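Long-range contacts in tannase (Lactobacillus plantarum, PDB 3WA7), which hydrolyses the galloyl ester bonds of tannins, releasing gallic acid, and has the alpha/beta-hydrolase fold: residues P38-Q43 against G112-T117; V44-V49 against G81-P86; Q87-P92 against T236-P241; I158-S163 against S452-L457; R228-A233 against E244-Q249. All coordinates share one frame; numbering follows the deposited sequence.

From the N terminus, contact 1 opens first and closes where the chain leaves strand 107-111. Contact 2 opens and closes within that span. It joins strand 44-50, an inner strand of the large mixed sheet, to the loop that follows strand 69-72. The two touch: G112 N meets V44 O, and I113 N meets G81 O. Contact 3 opens while contact 1 is still open, so the two cross. It carries the loop before helix 95-103 to the tip of the 225-249 hairpin. Contact 4 crosses contact 3 and runs from strand 157-160 almost to the C terminus. Contact 5 pairs the hairpin strands, crosses contact 3 and lies wholly within the span of contact 4.

Contact 1 (P38-Q43 against G112-T117); sequences PVAAIQ and GIRGRT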
# COMPACT_ATOMS: atom_id res chain seq x y z
N PRO A 38 1.15 23.08 -10.22
CA PRO A 38 1.89 21.81 -10.25
C PRO A 38 3.39 22.05 -10.42
O PRO A 38 3.80 23.02 -11.04
CB PRO A 38 1.28 21.08 -11.43
CG PRO A 38 0.93 22.20 -12.37
CD PRO A 38 0.31 23.21 -11.43
N VAL A 39 4.19 21.14 -9.87
CA VAL A 39 5.64 21.25 -9.98
C VAL A 39 6.23 20.14 -10.84
O VAL A 39 7.42 20.14 -11.15
CB VAL A 39 6.31 21.20 -8.59
CG1 VAL A 39 5.88 22.41 -7.77
CG2 VAL A 39 5.92 19.92 -7.86
N ALA A 40 5.38 19.19 -11.23
CA ALA A 40 5.81 18.07 -12.06
C ALA A 40 4.71 17.66 -13.03
O ALA A 40 3.53 17.72 -12.70
CB ALA A 40 6.20 16.89 -11.17
N ALA A 41 5.11 17.23 -14.22
CA ALA A 41 4.16 16.83 -15.26
C ALA A 41 3.27 15.66 -14.86
O ALA A 41 2.14 15.55 -15.33
CB ALA A 41 4.92 16.50 -16.54
N ILE A 42 3.77 14.80 -13.98
CA ILE A 42 3.02 13.63 -13.55
C ILE A 42 1.76 13.99 -12.76
O ILE A 42 0.87 13.15 -12.60
CB ILE A 42 3.91 12.69 -12.71
CG1 ILE A 42 3.26 11.31 -12.61
CG2 ILE A 42 4.14 13.29 -11.32
CD1 ILE A 42 4.15 10.26 -11.97
N GLN A 43 1.68 15.23 -12.28
CA GLN A 43 0.53 15.67 -11.49
C GLN A 43 -0.74 15.97 -12.29
O GLN A 43 -1.19 17.11 -12.38
CB GLN A 43 0.91 16.90 -10.65
CG GLN A 43 1.95 16.61 -9.57
CD GLN A 43 2.33 17.85 -8.79
OE1 GLN A 43 2.88 18.80 -9.34
NE2 GLN A 43 2.03 17.85 -7.49
N GLY A 112 -2.01 10.65 -11.18
CA GLY A 112 -0.57 10.46 -11.28
C GLY A 112 -0.02 10.99 -9.96
O GLY A 112 -0.49 12.01 -9.46
N ILE A 113 0.97 10.30 -9.41
CA ILE A 113 1.55 10.66 -8.12
C ILE A 113 3.07 10.82 -8.17
O ILE A 113 3.76 9.95 -8.69
CB ILE A 113 1.21 9.57 -7.07
CG1 ILE A 113 -0.31 9.38 -6.99
CG2 ILE A 113 1.79 9.94 -5.71
CD1 ILE A 113 -1.07 10.60 -6.50
N ARG A 114 3.58 11.92 -7.62
CA ARG A 114 5.02 12.15 -7.59
C ARG A 114 5.72 11.08 -6.76
O ARG A 114 5.16 10.55 -5.79
CB ARG A 114 5.33 13.51 -6.98
CG ARG A 114 5.10 14.69 -7.90
CD ARG A 114 5.35 15.98 -7.13
NE ARG A 114 4.31 16.19 -6.12
CZ ARG A 114 4.40 17.08 -5.13
NH1 ARG A 114 5.49 17.82 -4.99
NH2 ARG A 114 3.39 17.24 -4.30
N GLY A 115 6.97 10.78 -7.13
CA GLY A 115 7.76 9.78 -6.43
C GLY A 115 9.14 10.31 -6.11
O GLY A 115 9.51 11.41 -6.54
N ARG A 116 9.93 9.52 -5.38
CA ARG A 116 11.26 9.92 -4.94
C ARG A 116 12.25 10.36 -6.02
O ARG A 116 13.20 11.08 -5.73
CB ARG A 116 11.89 8.80 -4.11
CG ARG A 116 12.05 7.46 -4.83
CD ARG A 116 12.38 6.36 -3.82
NE ARG A 116 12.42 5.02 -4.42
CZ ARG A 116 13.47 4.50 -5.05
NH1 ARG A 116 14.59 5.20 -5.16
NH2 ARG A 116 13.40 3.27 -5.54
N THR A 117 12.02 9.96 -7.26
CA THR A 117 12.90 10.33 -8.36
C THR A 117 12.38 11.52 -9.17
O THR A 117 13.06 12.00 -10.07
CB THR A 117 13.12 9.15 -9.33
OG1 THR A 117 11.84 8.64 -9.74
CG2 THR A 117 13.92 8.04 -8.66
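I42 and Q43 pack on G112 and R114 in a loop-to-loop contact where strand 107-111 ends and the chain enters strand 44-50. One loop joins strands 22-33 and 44-50, and the other leaves strand 107-111. No direct hydrogen bond crosses between them. I42 CG1 is anti to the backbone N (chi1 -164°), and beyond it the CD1 methyl lies 3.3 Å from I113 O. The branch methyl I42 CG2 rests 3.8 Å from R114 CG. G112 has no side chain, and its CA comes within 3.3 Å of I42 O in a CA-H...O contact.

Q43 NE2 lies over one face of the R114 guanidinium; the amide and guanidinium planes are 41° apart. Q43 NE2 is 3.1 Å from R114 NE, but both are donors and no bond forms. They share D135 instead: OD1 accepts from Q43 NE2, and OD2 makes a salt bridge with R114 NE. Q43 OE1 is gripped by two backbone donors, V39 N at 2.7 Å and A40 N at 3.2 Å. These bonds fix the amide's rotation. The V39 side chain crosses that of R114 at about a right angle, with V39 CG2 3.6 Å from R114 NH1.

D135 belongs to helix 131-145, which also touches R114 through A131 and V134. L188 of helix 182-188 packs on both Q43 and R114.

Contact 2 (V44-V49 against G81-P86); sequences VLNVFV and GPADDP
N46 ND2 donates to D84 O over 2.9 Å, the only hydrogen bond across this contact. The bond is nearly straight, 171° at the hydrogen. D84 O lies in the amide plane of N46, whereas the donor stands well above the carbonyl plane of D84. The other end of the amide is also held, since N46 OD1 accepts from N31 N. Both polar atoms of this buried side chain are therefore satisfied, and the amide cannot easily turn over.

D84 O has a second neighbour, F48 CE1, 3.5 Å away near the ring plane. D85 OD2 also lies at this ring's edge, 3.6 Å from F48 CZ. The D85 carboxylate crosses the phenyl group at about a right angle, its plane turned 67° from the ring. Its main polar partner is R30 NE, with which OD2 makes a salt bridge. One face of the F48 ring is taken by P86. The two side chains meet tip to tip, with P86 CD over the ring centre, 3.4 Å from the centroid, in a CH-pi contact. From the loop, A83 CB packs beside the amide, 3.5 Å from N46 ND2.

Residues 44-48 and 83-86 run in similar directions, 20° apart, with no strand pairing between them; the one hydrogen bond runs from a side chain to a backbone carbonyl. Strand 44-50 itself lies between strands 22-33 and 107-111. Helix 95-103 closes in from the loop side: L102 touches F48, and I98 touches D84 and P86.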
# COMPACT_ATOMS: atom_id res chain seq x y z
N VAL A 44 -1.30 14.92 -12.88
CA VAL A 44 -2.54 15.01 -13.64
C VAL A 44 -3.33 13.76 -13.30
O VAL A 44 -2.78 12.80 -12.76
CB VAL A 44 -2.30 15.04 -15.18
CG1 VAL A 44 -1.56 16.32 -15.56
CG2 VAL A 44 -1.52 13.81 -15.62
N LEU A 45 -4.63 13.77 -13.59
CA LEU A 45 -5.45 12.61 -13.31
C LEU A 45 -6.35 12.29 -14.49
O LEU A 45 -6.59 13.15 -15.35
CB LEU A 45 -6.27 12.82 -12.03
CG LEU A 45 -7.25 13.99 -11.88
CD1 LEU A 45 -8.50 13.74 -12.70
CD2 LEU A 45 -7.63 14.15 -10.41
N ASN A 46 -6.80 11.04 -14.55
CA ASN A 46 -7.68 10.58 -15.61
C ASN A 46 -9.00 10.14 -14.99
O ASN A 46 -9.01 9.54 -13.91
CB ASN A 46 -7.08 9.39 -16.37
CG ASN A 46 -5.78 9.74 -17.07
OD1 ASN A 46 -5.57 10.87 -17.49
ND2 ASN A 46 -4.91 8.74 -17.22
N VAL A 47 -10.10 10.43 -15.68
CA VAL A 47 -11.43 10.06 -15.20
C VAL A 47 -12.09 9.10 -16.19
O VAL A 47 -12.13 9.37 -17.39
CB VAL A 47 -12.32 11.31 -15.06
CG1 VAL A 47 -13.71 10.92 -14.58
CG2 VAL A 47 -11.68 12.29 -14.09
N PHE A 48 -12.60 7.99 -15.68
CA PHE A 48 -13.27 7.00 -16.52
C PHE A 48 -14.65 6.72 -15.95
O PHE A 48 -14.80 6.42 -14.76
CB PHE A 48 -12.42 5.73 -16.60
CG PHE A 48 -11.02 5.98 -17.07
CD1 PHE A 48 -9.98 6.05 -16.16
CD2 PHE A 48 -10.76 6.22 -18.41
CE1 PHE A 48 -8.68 6.35 -16.58
CE2 PHE A 48 -9.47 6.53 -18.84
CZ PHE A 48 -8.43 6.59 -17.92
N VAL A 49 -15.65 6.81 -16.81
CA VAL A 49 -17.04 6.64 -16.40
C VAL A 49 -17.83 5.65 -17.24
O VAL A 49 -17.79 5.71 -18.47
CB VAL A 49 -17.78 8.00 -16.46
CG1 VAL A 49 -19.19 7.86 -15.93
CG2 VAL A 49 -17.00 9.06 -15.69
N GLY A 81 4.15 7.35 -9.71
CA GLY A 81 3.11 6.47 -10.21
C GLY A 81 2.27 7.23 -11.22
O GLY A 81 1.43 8.04 -10.84
N PRO A 82 2.48 6.99 -12.52
CA PRO A 82 1.72 7.69 -13.56
C PRO A 82 0.22 7.41 -13.53
O PRO A 82 -0.21 6.36 -13.05
CB PRO A 82 2.38 7.21 -14.85
CG PRO A 82 2.85 5.84 -14.51
CD PRO A 82 3.43 6.03 -13.12
N ALA A 83 -0.57 8.36 -14.03
CA ALA A 83 -2.02 8.21 -14.08
C ALA A 83 -2.34 6.98 -14.92
O ALA A 83 -1.85 6.84 -16.04
CB ALA A 83 -2.66 9.45 -14.70
N ASP A 84 -3.16 6.08 -14.38
CA ASP A 84 -3.50 4.84 -15.07
C ASP A 84 -4.60 5.01 -16.12
O ASP A 84 -5.24 6.06 -16.20
CB ASP A 84 -3.93 3.78 -14.05
CG ASP A 84 -3.42 2.39 -14.41
OD1 ASP A 84 -3.01 2.18 -15.57
OD2 ASP A 84 -3.45 1.50 -13.54
N ASP A 85 -4.82 3.96 -16.90
CA ASP A 85 -5.82 4.00 -17.97
C ASP A 85 -6.24 2.56 -18.25
O ASP A 85 -5.40 1.66 -18.22
CB ASP A 85 -5.16 4.61 -19.22
CG ASP A 85 -6.15 4.93 -20.31
OD1 ASP A 85 -6.84 4.02 -20.80
OD2 ASP A 85 -6.22 6.12 -20.70
N PRO A 86 -7.53 2.32 -18.51
CA PRO A 86 -7.94 0.93 -18.78
C PRO A 86 -7.32 0.38 -20.07
O PRO A 86 -7.35 -0.83 -20.30
CB PRO A 86 -9.47 1.03 -18.86
CG PRO A 86 -9.70 2.42 -19.35
CD PRO A 86 -8.69 3.23 -18.55

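Contact 3 (Q87-P92 against T236-P241); sequences QRVTWP and TKNGRP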
# COMPACT_ATOMS: atom_id res chain seq x y z
N GLN A 87 -6.76 1.26 -20.88
CA GLN A 87 -6.13 0.86 -22.14
C GLN A 87 -4.60 0.88 -22.04
O GLN A 87 -3.91 0.65 -23.03
CB GLN A 87 -6.59 1.76 -23.29
CG GLN A 87 -8.10 1.85 -23.45
CD GLN A 87 -8.53 2.61 -24.69
OE1 GLN A 87 -8.06 3.72 -24.96
NE2 GLN A 87 -9.45 2.02 -25.46
N ARG A 88 -4.09 1.16 -20.85
CA ARG A 88 -2.65 1.20 -20.62
C ARG A 88 -2.12 -0.23 -20.52
O ARG A 88 -2.78 -1.11 -19.96
CB ARG A 88 -2.33 1.97 -19.33
CG ARG A 88 -0.84 2.04 -18.97
CD ARG A 88 -0.64 2.79 -17.65
NE ARG A 88 0.74 2.69 -17.15
CZ ARG A 88 1.74 3.47 -17.52
NH1 ARG A 88 1.54 4.44 -18.40
NH2 ARG A 88 2.95 3.29 -17.01
N VAL A 89 -0.94 -0.48 -21.08
CA VAL A 89 -0.34 -1.81 -21.02
C VAL A 89 1.08 -1.75 -20.48
O VAL A 89 1.67 -2.76 -20.12
CB VAL A 89 -0.31 -2.48 -22.43
CG1 VAL A 89 -1.73 -2.61 -22.97
CG2 VAL A 89 0.56 -1.67 -23.38
N THR A 90 1.63 -0.54 -20.42
CA THR A 90 2.99 -0.34 -19.95
C THR A 90 3.12 -0.35 -18.43
O THR A 90 2.35 0.30 -17.72
CB THR A 90 3.56 1.00 -20.47
OG1 THR A 90 3.47 1.03 -21.90
CG2 THR A 90 5.01 1.16 -20.06
N TRP A 91 4.11 -1.09 -17.94
CA TRP A 91 4.38 -1.18 -16.51
C TRP A 91 4.83 0.19 -16.01
O TRP A 91 5.61 0.87 -16.68
CB TRP A 91 5.48 -2.21 -16.27
CG TRP A 91 5.93 -2.31 -14.85
CD1 TRP A 91 5.36 -3.04 -13.85
CD2 TRP A 91 7.05 -1.64 -14.26
NE1 TRP A 91 6.05 -2.87 -12.67
CE2 TRP A 91 7.10 -2.01 -12.90
CE3 TRP A 91 8.03 -0.75 -14.75
CZ2 TRP A 91 8.07 -1.53 -12.02
CZ3 TRP A 91 9.00 -0.28 -13.87
CH2 TRP A 91 9.01 -0.67 -12.52
N PRO A 92 4.34 0.63 -14.84
CA PRO A 92 3.39 -0.06 -13.97
C PRO A 92 1.96 0.30 -14.33
O PRO A 92 1.67 1.46 -14.66
CB PRO A 92 3.77 0.45 -12.59
CG PRO A 92 4.08 1.89 -12.88
CD PRO A 92 4.91 1.80 -14.16
N THR A 236 11.27 -6.45 -20.11
CA THR A 236 10.59 -7.62 -20.62
C THR A 236 9.34 -7.09 -21.31
O THR A 236 9.32 -5.94 -21.77
CB THR A 236 10.18 -8.59 -19.50
OG1 THR A 236 9.38 -7.89 -18.53
CG2 THR A 236 11.41 -9.17 -18.82
N LYS A 237 8.30 -7.91 -21.37
CA LYS A 237 7.06 -7.50 -22.00
C LYS A 237 6.42 -6.29 -21.32
O LYS A 237 6.35 -6.21 -20.09
CB LYS A 237 6.06 -8.67 -22.01
CG LYS A 237 5.74 -9.23 -20.63
CD LYS A 237 6.94 -9.96 -20.02
CE LYS A 237 6.64 -10.46 -18.62
NZ LYS A 237 7.83 -11.16 -18.03
N ASN A 238 5.96 -5.35 -22.13
CA ASN A 238 5.28 -4.15 -21.66
C ASN A 238 6.05 -3.20 -20.74
O ASN A 238 5.46 -2.57 -19.86
CB ASN A 238 3.96 -4.54 -21.00
CG ASN A 238 3.05 -5.30 -21.95
OD1 ASN A 238 2.75 -4.83 -23.05
ND2 ASN A 238 2.60 -6.48 -21.52
N GLY A 239 7.36 -3.09 -20.94
CA GLY A 239 8.15 -2.17 -20.14
C GLY A 239 8.59 -2.58 -18.75
O GLY A 239 9.16 -1.77 -18.02
N ARG A 240 8.31 -3.82 -18.36
CA ARG A 240 8.73 -4.29 -17.04
C ARG A 240 10.24 -4.49 -17.09
O ARG A 240 10.75 -5.14 -18.00
CB ARG A 240 8.04 -5.62 -16.71
CG ARG A 240 8.55 -6.26 -15.42
CD ARG A 240 8.09 -7.70 -15.31
NE ARG A 240 8.74 -8.39 -14.20
CZ ARG A 240 8.61 -9.69 -13.95
NH1 ARG A 240 7.85 -10.44 -14.74
NH2 ARG A 240 9.24 -10.24 -12.92
N PRO A 241 10.98 -3.93 -16.12
CA PRO A 241 12.43 -4.11 -16.14
C PRO A 241 12.86 -5.56 -16.03
O PRO A 241 12.19 -6.37 -15.39
CB PRO A 241 12.90 -3.26 -14.96
CG PRO A 241 11.74 -3.37 -14.00
CD PRO A 241 10.55 -3.21 -14.91
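The W91 indole and the P241 ring cross at about a right angle, with the proline's CD over one face of the indole. P241 CD sits 3.6 Å from the centroid of the six-membered ring, 17° off its normal, in a CH-pi contact. It is offset toward the rim, with W91 CZ3 at 3.5 Å. P92 CB lies over the opposite face, so the indole is held between two prolines. The W91 side chain sets out toward the facing loop, and CG is anti to the backbone N (chi1 175°). G239 O approaches the indole obliquely, 3.6 Å from W91 CE3.

The backbones are joined beside this CH-pi contact. W91 N donates to N238 O over 2.8 Å, almost straight and nearly along the C=O axis. T90 adds a CA-H...O contact to the same N238 O at 3.3 Å. One residue earlier, V89 O lies against N238 CB, and the V89 and N238 side chains pass obliquely. N238 and G239 both have positive phi, as the chain turns sharply here. A side-chain carbon on G239 would be jammed against the preceding carbonyl O and crowd T90 CG2. Within its own loop, R88 NE donates to P92 O over 2.9 Å, closing the chain around the cis peptide before P92.

This is a surface contact. It joins the loop between strand 69-72 and helix 95-103 to the turn between strands 225-232 and 241-249.

Contact 4 (I158-S163 against S452-L457); sequences ITNGTS and SGDYDL. With SO4 (sulfate ion), chain C.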
# COMPACT_ATOMS: atom_id res chain seq x y z
N ILE A 158 -12.97 5.24 -2.76
CA ILE A 158 -12.27 4.08 -2.23
C ILE A 158 -10.91 4.01 -2.90
O ILE A 158 -10.82 3.82 -4.11
CB ILE A 158 -13.05 2.78 -2.52
CG1 ILE A 158 -14.46 2.89 -1.93
CG2 ILE A 158 -12.32 1.58 -1.92
CD1 ILE A 158 -15.36 1.74 -2.28
N THR A 159 -9.86 4.17 -2.12
CA THR A 159 -8.52 4.12 -2.68
C THR A 159 -8.03 2.68 -2.78
O THR A 159 -8.50 1.79 -2.07
CB THR A 159 -7.51 4.92 -1.83
OG1 THR A 159 -7.65 4.57 -0.44
CG2 THR A 159 -7.73 6.41 -2.01
N ASN A 160 -7.09 2.45 -3.69
CA ASN A 160 -6.51 1.13 -3.86
C ASN A 160 -5.08 1.29 -4.33
O ASN A 160 -4.75 2.22 -5.05
CB ASN A 160 -7.30 0.31 -4.89
CG ASN A 160 -6.82 -1.12 -4.97
OD1 ASN A 160 -6.61 -1.78 -3.95
ND2 ASN A 160 -6.64 -1.62 -6.19
N GLY A 161 -4.23 0.37 -3.89
CA GLY A 161 -2.84 0.44 -4.29
C GLY A 161 -2.12 -0.80 -3.80
O GLY A 161 -2.62 -1.50 -2.92
N THR A 162 -0.95 -1.06 -4.36
CA THR A 162 -0.14 -2.22 -4.00
C THR A 162 1.24 -1.79 -3.51
O THR A 162 1.84 -0.86 -4.05
CB THR A 162 0.03 -3.15 -5.22
OG1 THR A 162 -1.25 -3.65 -5.63
CG2 THR A 162 0.95 -4.31 -4.89
N SER A 163 1.74 -2.47 -2.47
CA SER A 163 3.07 -2.19 -1.91
C SER A 163 3.16 -0.76 -1.39
O SER A 163 2.39 -0.37 -0.52
CB SER A 163 4.14 -2.45 -2.98
OG SER A 163 5.45 -2.49 -2.42
N SER A 452 2.44 -8.74 -4.53
CA SER A 452 1.61 -8.30 -5.64
C SER A 452 0.26 -7.80 -5.14
O SER A 452 0.03 -7.76 -3.94
CB SER A 452 1.38 -9.47 -6.60
OG SER A 452 0.72 -10.52 -5.92
N GLY A 453 -0.62 -7.43 -6.06
CA GLY A 453 -1.94 -6.96 -5.68
C GLY A 453 -2.97 -7.17 -6.78
O GLY A 453 -2.65 -7.72 -7.83
N ASP A 454 -4.21 -6.76 -6.51
CA ASP A 454 -5.30 -6.88 -7.48
C ASP A 454 -5.49 -8.28 -8.06
O ASP A 454 -5.92 -8.42 -9.21
CB ASP A 454 -5.08 -5.88 -8.62
CG ASP A 454 -5.19 -4.43 -8.17
OD1 ASP A 454 -5.01 -4.15 -6.97
OD2 ASP A 454 -5.45 -3.56 -9.03
N TYR A 455 -5.20 -9.31 -7.27
CA TYR A 455 -5.33 -10.69 -7.74
C TYR A 455 -6.62 -11.37 -7.31
O TYR A 455 -6.86 -12.53 -7.63
CB TYR A 455 -4.13 -11.50 -7.23
CG TYR A 455 -3.83 -11.26 -5.77
CD1 TYR A 455 -4.68 -11.73 -4.78
CD2 TYR A 455 -2.71 -10.51 -5.39
CE1 TYR A 455 -4.44 -11.45 -3.43
CE2 TYR A 455 -2.47 -10.23 -4.05
CZ TYR A 455 -3.34 -10.70 -3.08
OH TYR A 455 -3.11 -10.41 -1.75
N ASP A 456 -7.47 -10.63 -6.59
CA ASP A 456 -8.73 -11.16 -6.08
C ASP A 456 -9.87 -10.18 -6.32
O ASP A 456 -10.67 -9.92 -5.41
CB ASP A 456 -8.59 -11.38 -4.57
CG ASP A 456 -8.15 -10.12 -3.85
OD1 ASP A 456 -7.89 -9.11 -4.54
OD2 ASP A 456 -8.06 -10.13 -2.60
N LEU A 457 -9.97 -9.64 -7.53
CA LEU A 457 -11.00 -8.66 -7.84
C LEU A 457 -12.44 -9.09 -7.52
O LEU A 457 -13.26 -8.26 -7.14
CB LEU A 457 -10.89 -8.23 -9.30
CG LEU A 457 -9.52 -7.62 -9.66
CD1 LEU A 457 -9.57 -7.08 -11.09
CD2 LEU A 457 -9.16 -6.51 -8.68
S SO4 C . 7.59 -2.45 -5.31
O1 SO4 C . 7.01 -2.27 -6.66
O2 SO4 C . 7.40 -3.84 -4.87
O3 SO4 C . 9.03 -2.15 -5.36
O4 SO4 C . 6.91 -1.54 -4.37
O HOH W 1 -5.96 -0.92 -8.88
O HOH W 2 -3.25 -2.06 -6.43
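The N160 amide and the D454 carboxylate meet tip to tip, with their planes 15° apart. N160 lies on the strand that leads into G161-T162-S163, which fits the nucleophile elbow of an alpha/beta-hydrolase. N160 ND2 donates to D454 OD1 over 3.1 Å, on the syn side of the carboxylate. The acceptor lies close to the amide plane. N160 OD1 bonds to S201 OG. D454 OD2 likewise has an outside partner, T97 OG1. The Y455 ring meets Y203 edge-to-face.

S163 would be the nucleophile. It sits in a strained turn (phi 61°) right before helix 164-174 and bonds to H451 NE2, as expected of a Ser-His-Asp triad. The facing segment directly follows that histidine, so the contact joins the strand and elbow to the loop after H451, beside the probable active site.

Two waters widen the polar link. One accepts from N160 ND2 and donates to D454 OD2 at 2.7 Å. The other donates to D454 OD1 and is hydrogen-bonded to T162 OG1, also at 2.7 Å. T162 closes over the glycine: OG1 is 3.4 Å from G453 CA, where a side chain would collide with it. T162 CG2 lies 3.6 Å from S452 C. A sulfate ion, probably from the crystallisation liquor, is held by G77 N and by S163 OG, which donates to sulfate O4 over 2.6 Å.

Contact 5 (R228-A233 against E244-Q249); sequences RYQPVA and EPVSGQ
R228 and V246 form a hydrogen-bonded pair in the two-stranded antiparallel hairpin of strands 225-232 and 241-249. R228 N donates to V246 O over 2.9 Å, and V246 N returns the bond to R228 O over 2.8 Å. Q230 and E244 form the next hydrogen-bonded pair. Q230 N reaches E244 O at 3.0 Å, and E244 N reaches Q230 O at 3.1 Å.

Between them, Y229 and P245 are a non-hydrogen-bonded pair, with their side chains on the other face. Y229 CE2 packs obliquely 3.6 Å from P245 CB. The hairpin is strongly twisted: the strand directions are 129° apart, well short of antiparallel.

On the face of R228, Q230, E244 and V246, the valine is the centre of the packing. V246 CG2 is tight against R228 CG at 3.3 Å. R228 CG lies between the backbone N and the carbonyl carbon (chi1 66°), which brings it to this methyl. V246 CG1 meets the Q230 side chain, crossing it at about a right angle, with OE1 3.5 Å away. Farther out, R228 touches the loop residues M342 and K343. Near the hairpin turn, E244 OE2 lies 3.5 Å from V232 CG2, equally close to the other methyl, CG1.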
# COMPACT_ATOMS: atom_id res chain seq x y z
N ARG A 228 16.88 -12.50 -3.63
CA ARG A 228 15.94 -11.58 -4.26
C ARG A 228 16.30 -11.40 -5.72
O ARG A 228 17.23 -12.02 -6.23
CB ARG A 228 15.97 -10.22 -3.54
CG ARG A 228 17.28 -9.46 -3.68
CD ARG A 228 17.40 -8.35 -2.64
NE ARG A 228 16.36 -7.32 -2.78
CZ ARG A 228 16.19 -6.32 -1.92
NH1 ARG A 228 16.99 -6.21 -0.86
NH2 ARG A 228 15.24 -5.42 -2.12
N TYR A 229 15.53 -10.56 -6.41
CA TYR A 229 15.78 -10.27 -7.81
C TYR A 229 15.95 -8.76 -7.93
O TYR A 229 15.09 -8.00 -7.48
CB TYR A 229 14.62 -10.74 -8.70
CG TYR A 229 14.52 -12.24 -8.84
CD1 TYR A 229 13.91 -13.02 -7.85
CD2 TYR A 229 15.07 -12.89 -9.94
CE1 TYR A 229 13.86 -14.41 -7.96
CE2 TYR A 229 15.02 -14.28 -10.06
CZ TYR A 229 14.41 -15.03 -9.07
OH TYR A 229 14.37 -16.40 -9.17
N GLN A 230 17.06 -8.33 -8.52
CA GLN A 230 17.29 -6.90 -8.68
C GLN A 230 17.11 -6.49 -10.14
O GLN A 230 17.60 -7.16 -11.05
CB GLN A 230 18.70 -6.52 -8.22
CG GLN A 230 19.82 -7.02 -9.11
CD GLN A 230 21.15 -6.37 -8.79
OE1 GLN A 230 21.66 -6.47 -7.68
NE2 GLN A 230 21.72 -5.68 -9.78
N PRO A 231 16.39 -5.39 -10.37
CA PRO A 231 16.17 -4.92 -11.74
C PRO A 231 17.48 -4.51 -12.40
O PRO A 231 18.38 -3.99 -11.74
CB PRO A 231 15.22 -3.74 -11.54
CG PRO A 231 15.62 -3.21 -10.20
CD PRO A 231 15.77 -4.48 -9.40
N VAL A 232 17.59 -4.77 -13.70
CA VAL A 232 18.79 -4.42 -14.45
C VAL A 232 18.39 -3.75 -15.75
O VAL A 232 17.21 -3.55 -16.03
CB VAL A 232 19.64 -5.67 -14.76
CG1 VAL A 232 20.11 -6.32 -13.46
CG2 VAL A 232 18.84 -6.67 -15.58
N ALA A 233 19.39 -3.38 -16.55
CA ALA A 233 19.12 -2.72 -17.83
C ALA A 233 18.27 -3.61 -18.72
O ALA A 233 18.43 -4.83 -18.73
CB ALA A 233 20.43 -2.37 -18.52
N GLU A 244 17.52 -9.96 -12.43
CA GLU A 244 18.58 -10.93 -12.29
C GLU A 244 18.59 -11.38 -10.84
O GLU A 244 18.51 -10.56 -9.92
CB GLU A 244 19.93 -10.31 -12.66
CG GLU A 244 20.19 -10.26 -14.15
CD GLU A 244 21.53 -9.65 -14.49
OE1 GLU A 244 22.53 -9.98 -13.81
OE2 GLU A 244 21.60 -8.84 -15.44
N PRO A 245 18.68 -12.70 -10.61
CA PRO A 245 18.70 -13.22 -9.24
C PRO A 245 19.97 -12.82 -8.51
O PRO A 245 21.06 -12.85 -9.08
CB PRO A 245 18.59 -14.72 -9.45
CG PRO A 245 19.34 -14.93 -10.73
CD PRO A 245 18.82 -13.79 -11.59
N VAL A 246 19.83 -12.43 -7.25
CA VAL A 246 20.96 -12.03 -6.44
C VAL A 246 20.78 -12.60 -5.04
O VAL A 246 19.66 -12.71 -4.55
CB VAL A 246 21.09 -10.50 -6.36
CG1 VAL A 246 21.41 -9.93 -7.73
CG2 VAL A 246 19.81 -9.89 -5.82
N SER A 247 21.88 -12.98 -4.41
CA SER A 247 21.82 -13.54 -3.07
C SER A 247 23.08 -13.19 -2.30
O SER A 247 24.04 -12.68 -2.86
CB SER A 247 21.66 -15.06 -3.13
OG SER A 247 22.78 -15.67 -3.74
N GLY A 248 23.05 -13.47 -1.00
CA GLY A 248 24.20 -13.19 -0.17
C GLY A 248 24.06 -13.78 1.21
O GLY A 248 23.00 -14.26 1.58
N GLN A 249 25.16 -13.75 1.96
CA GLN A 249 25.19 -14.26 3.32
C GLN A 249 25.43 -13.10 4.27
O GLN A 249 26.28 -12.25 4.01
CB GLN A 249 26.33 -15.27 3.48
CG GLN A 249 26.14 -16.59 2.77
CD GLN A 249 24.99 -17.39 3.34
OE1 GLN A 249 24.83 -17.50 4.56
NE2 GLN A 249 24.18 -17.98 2.46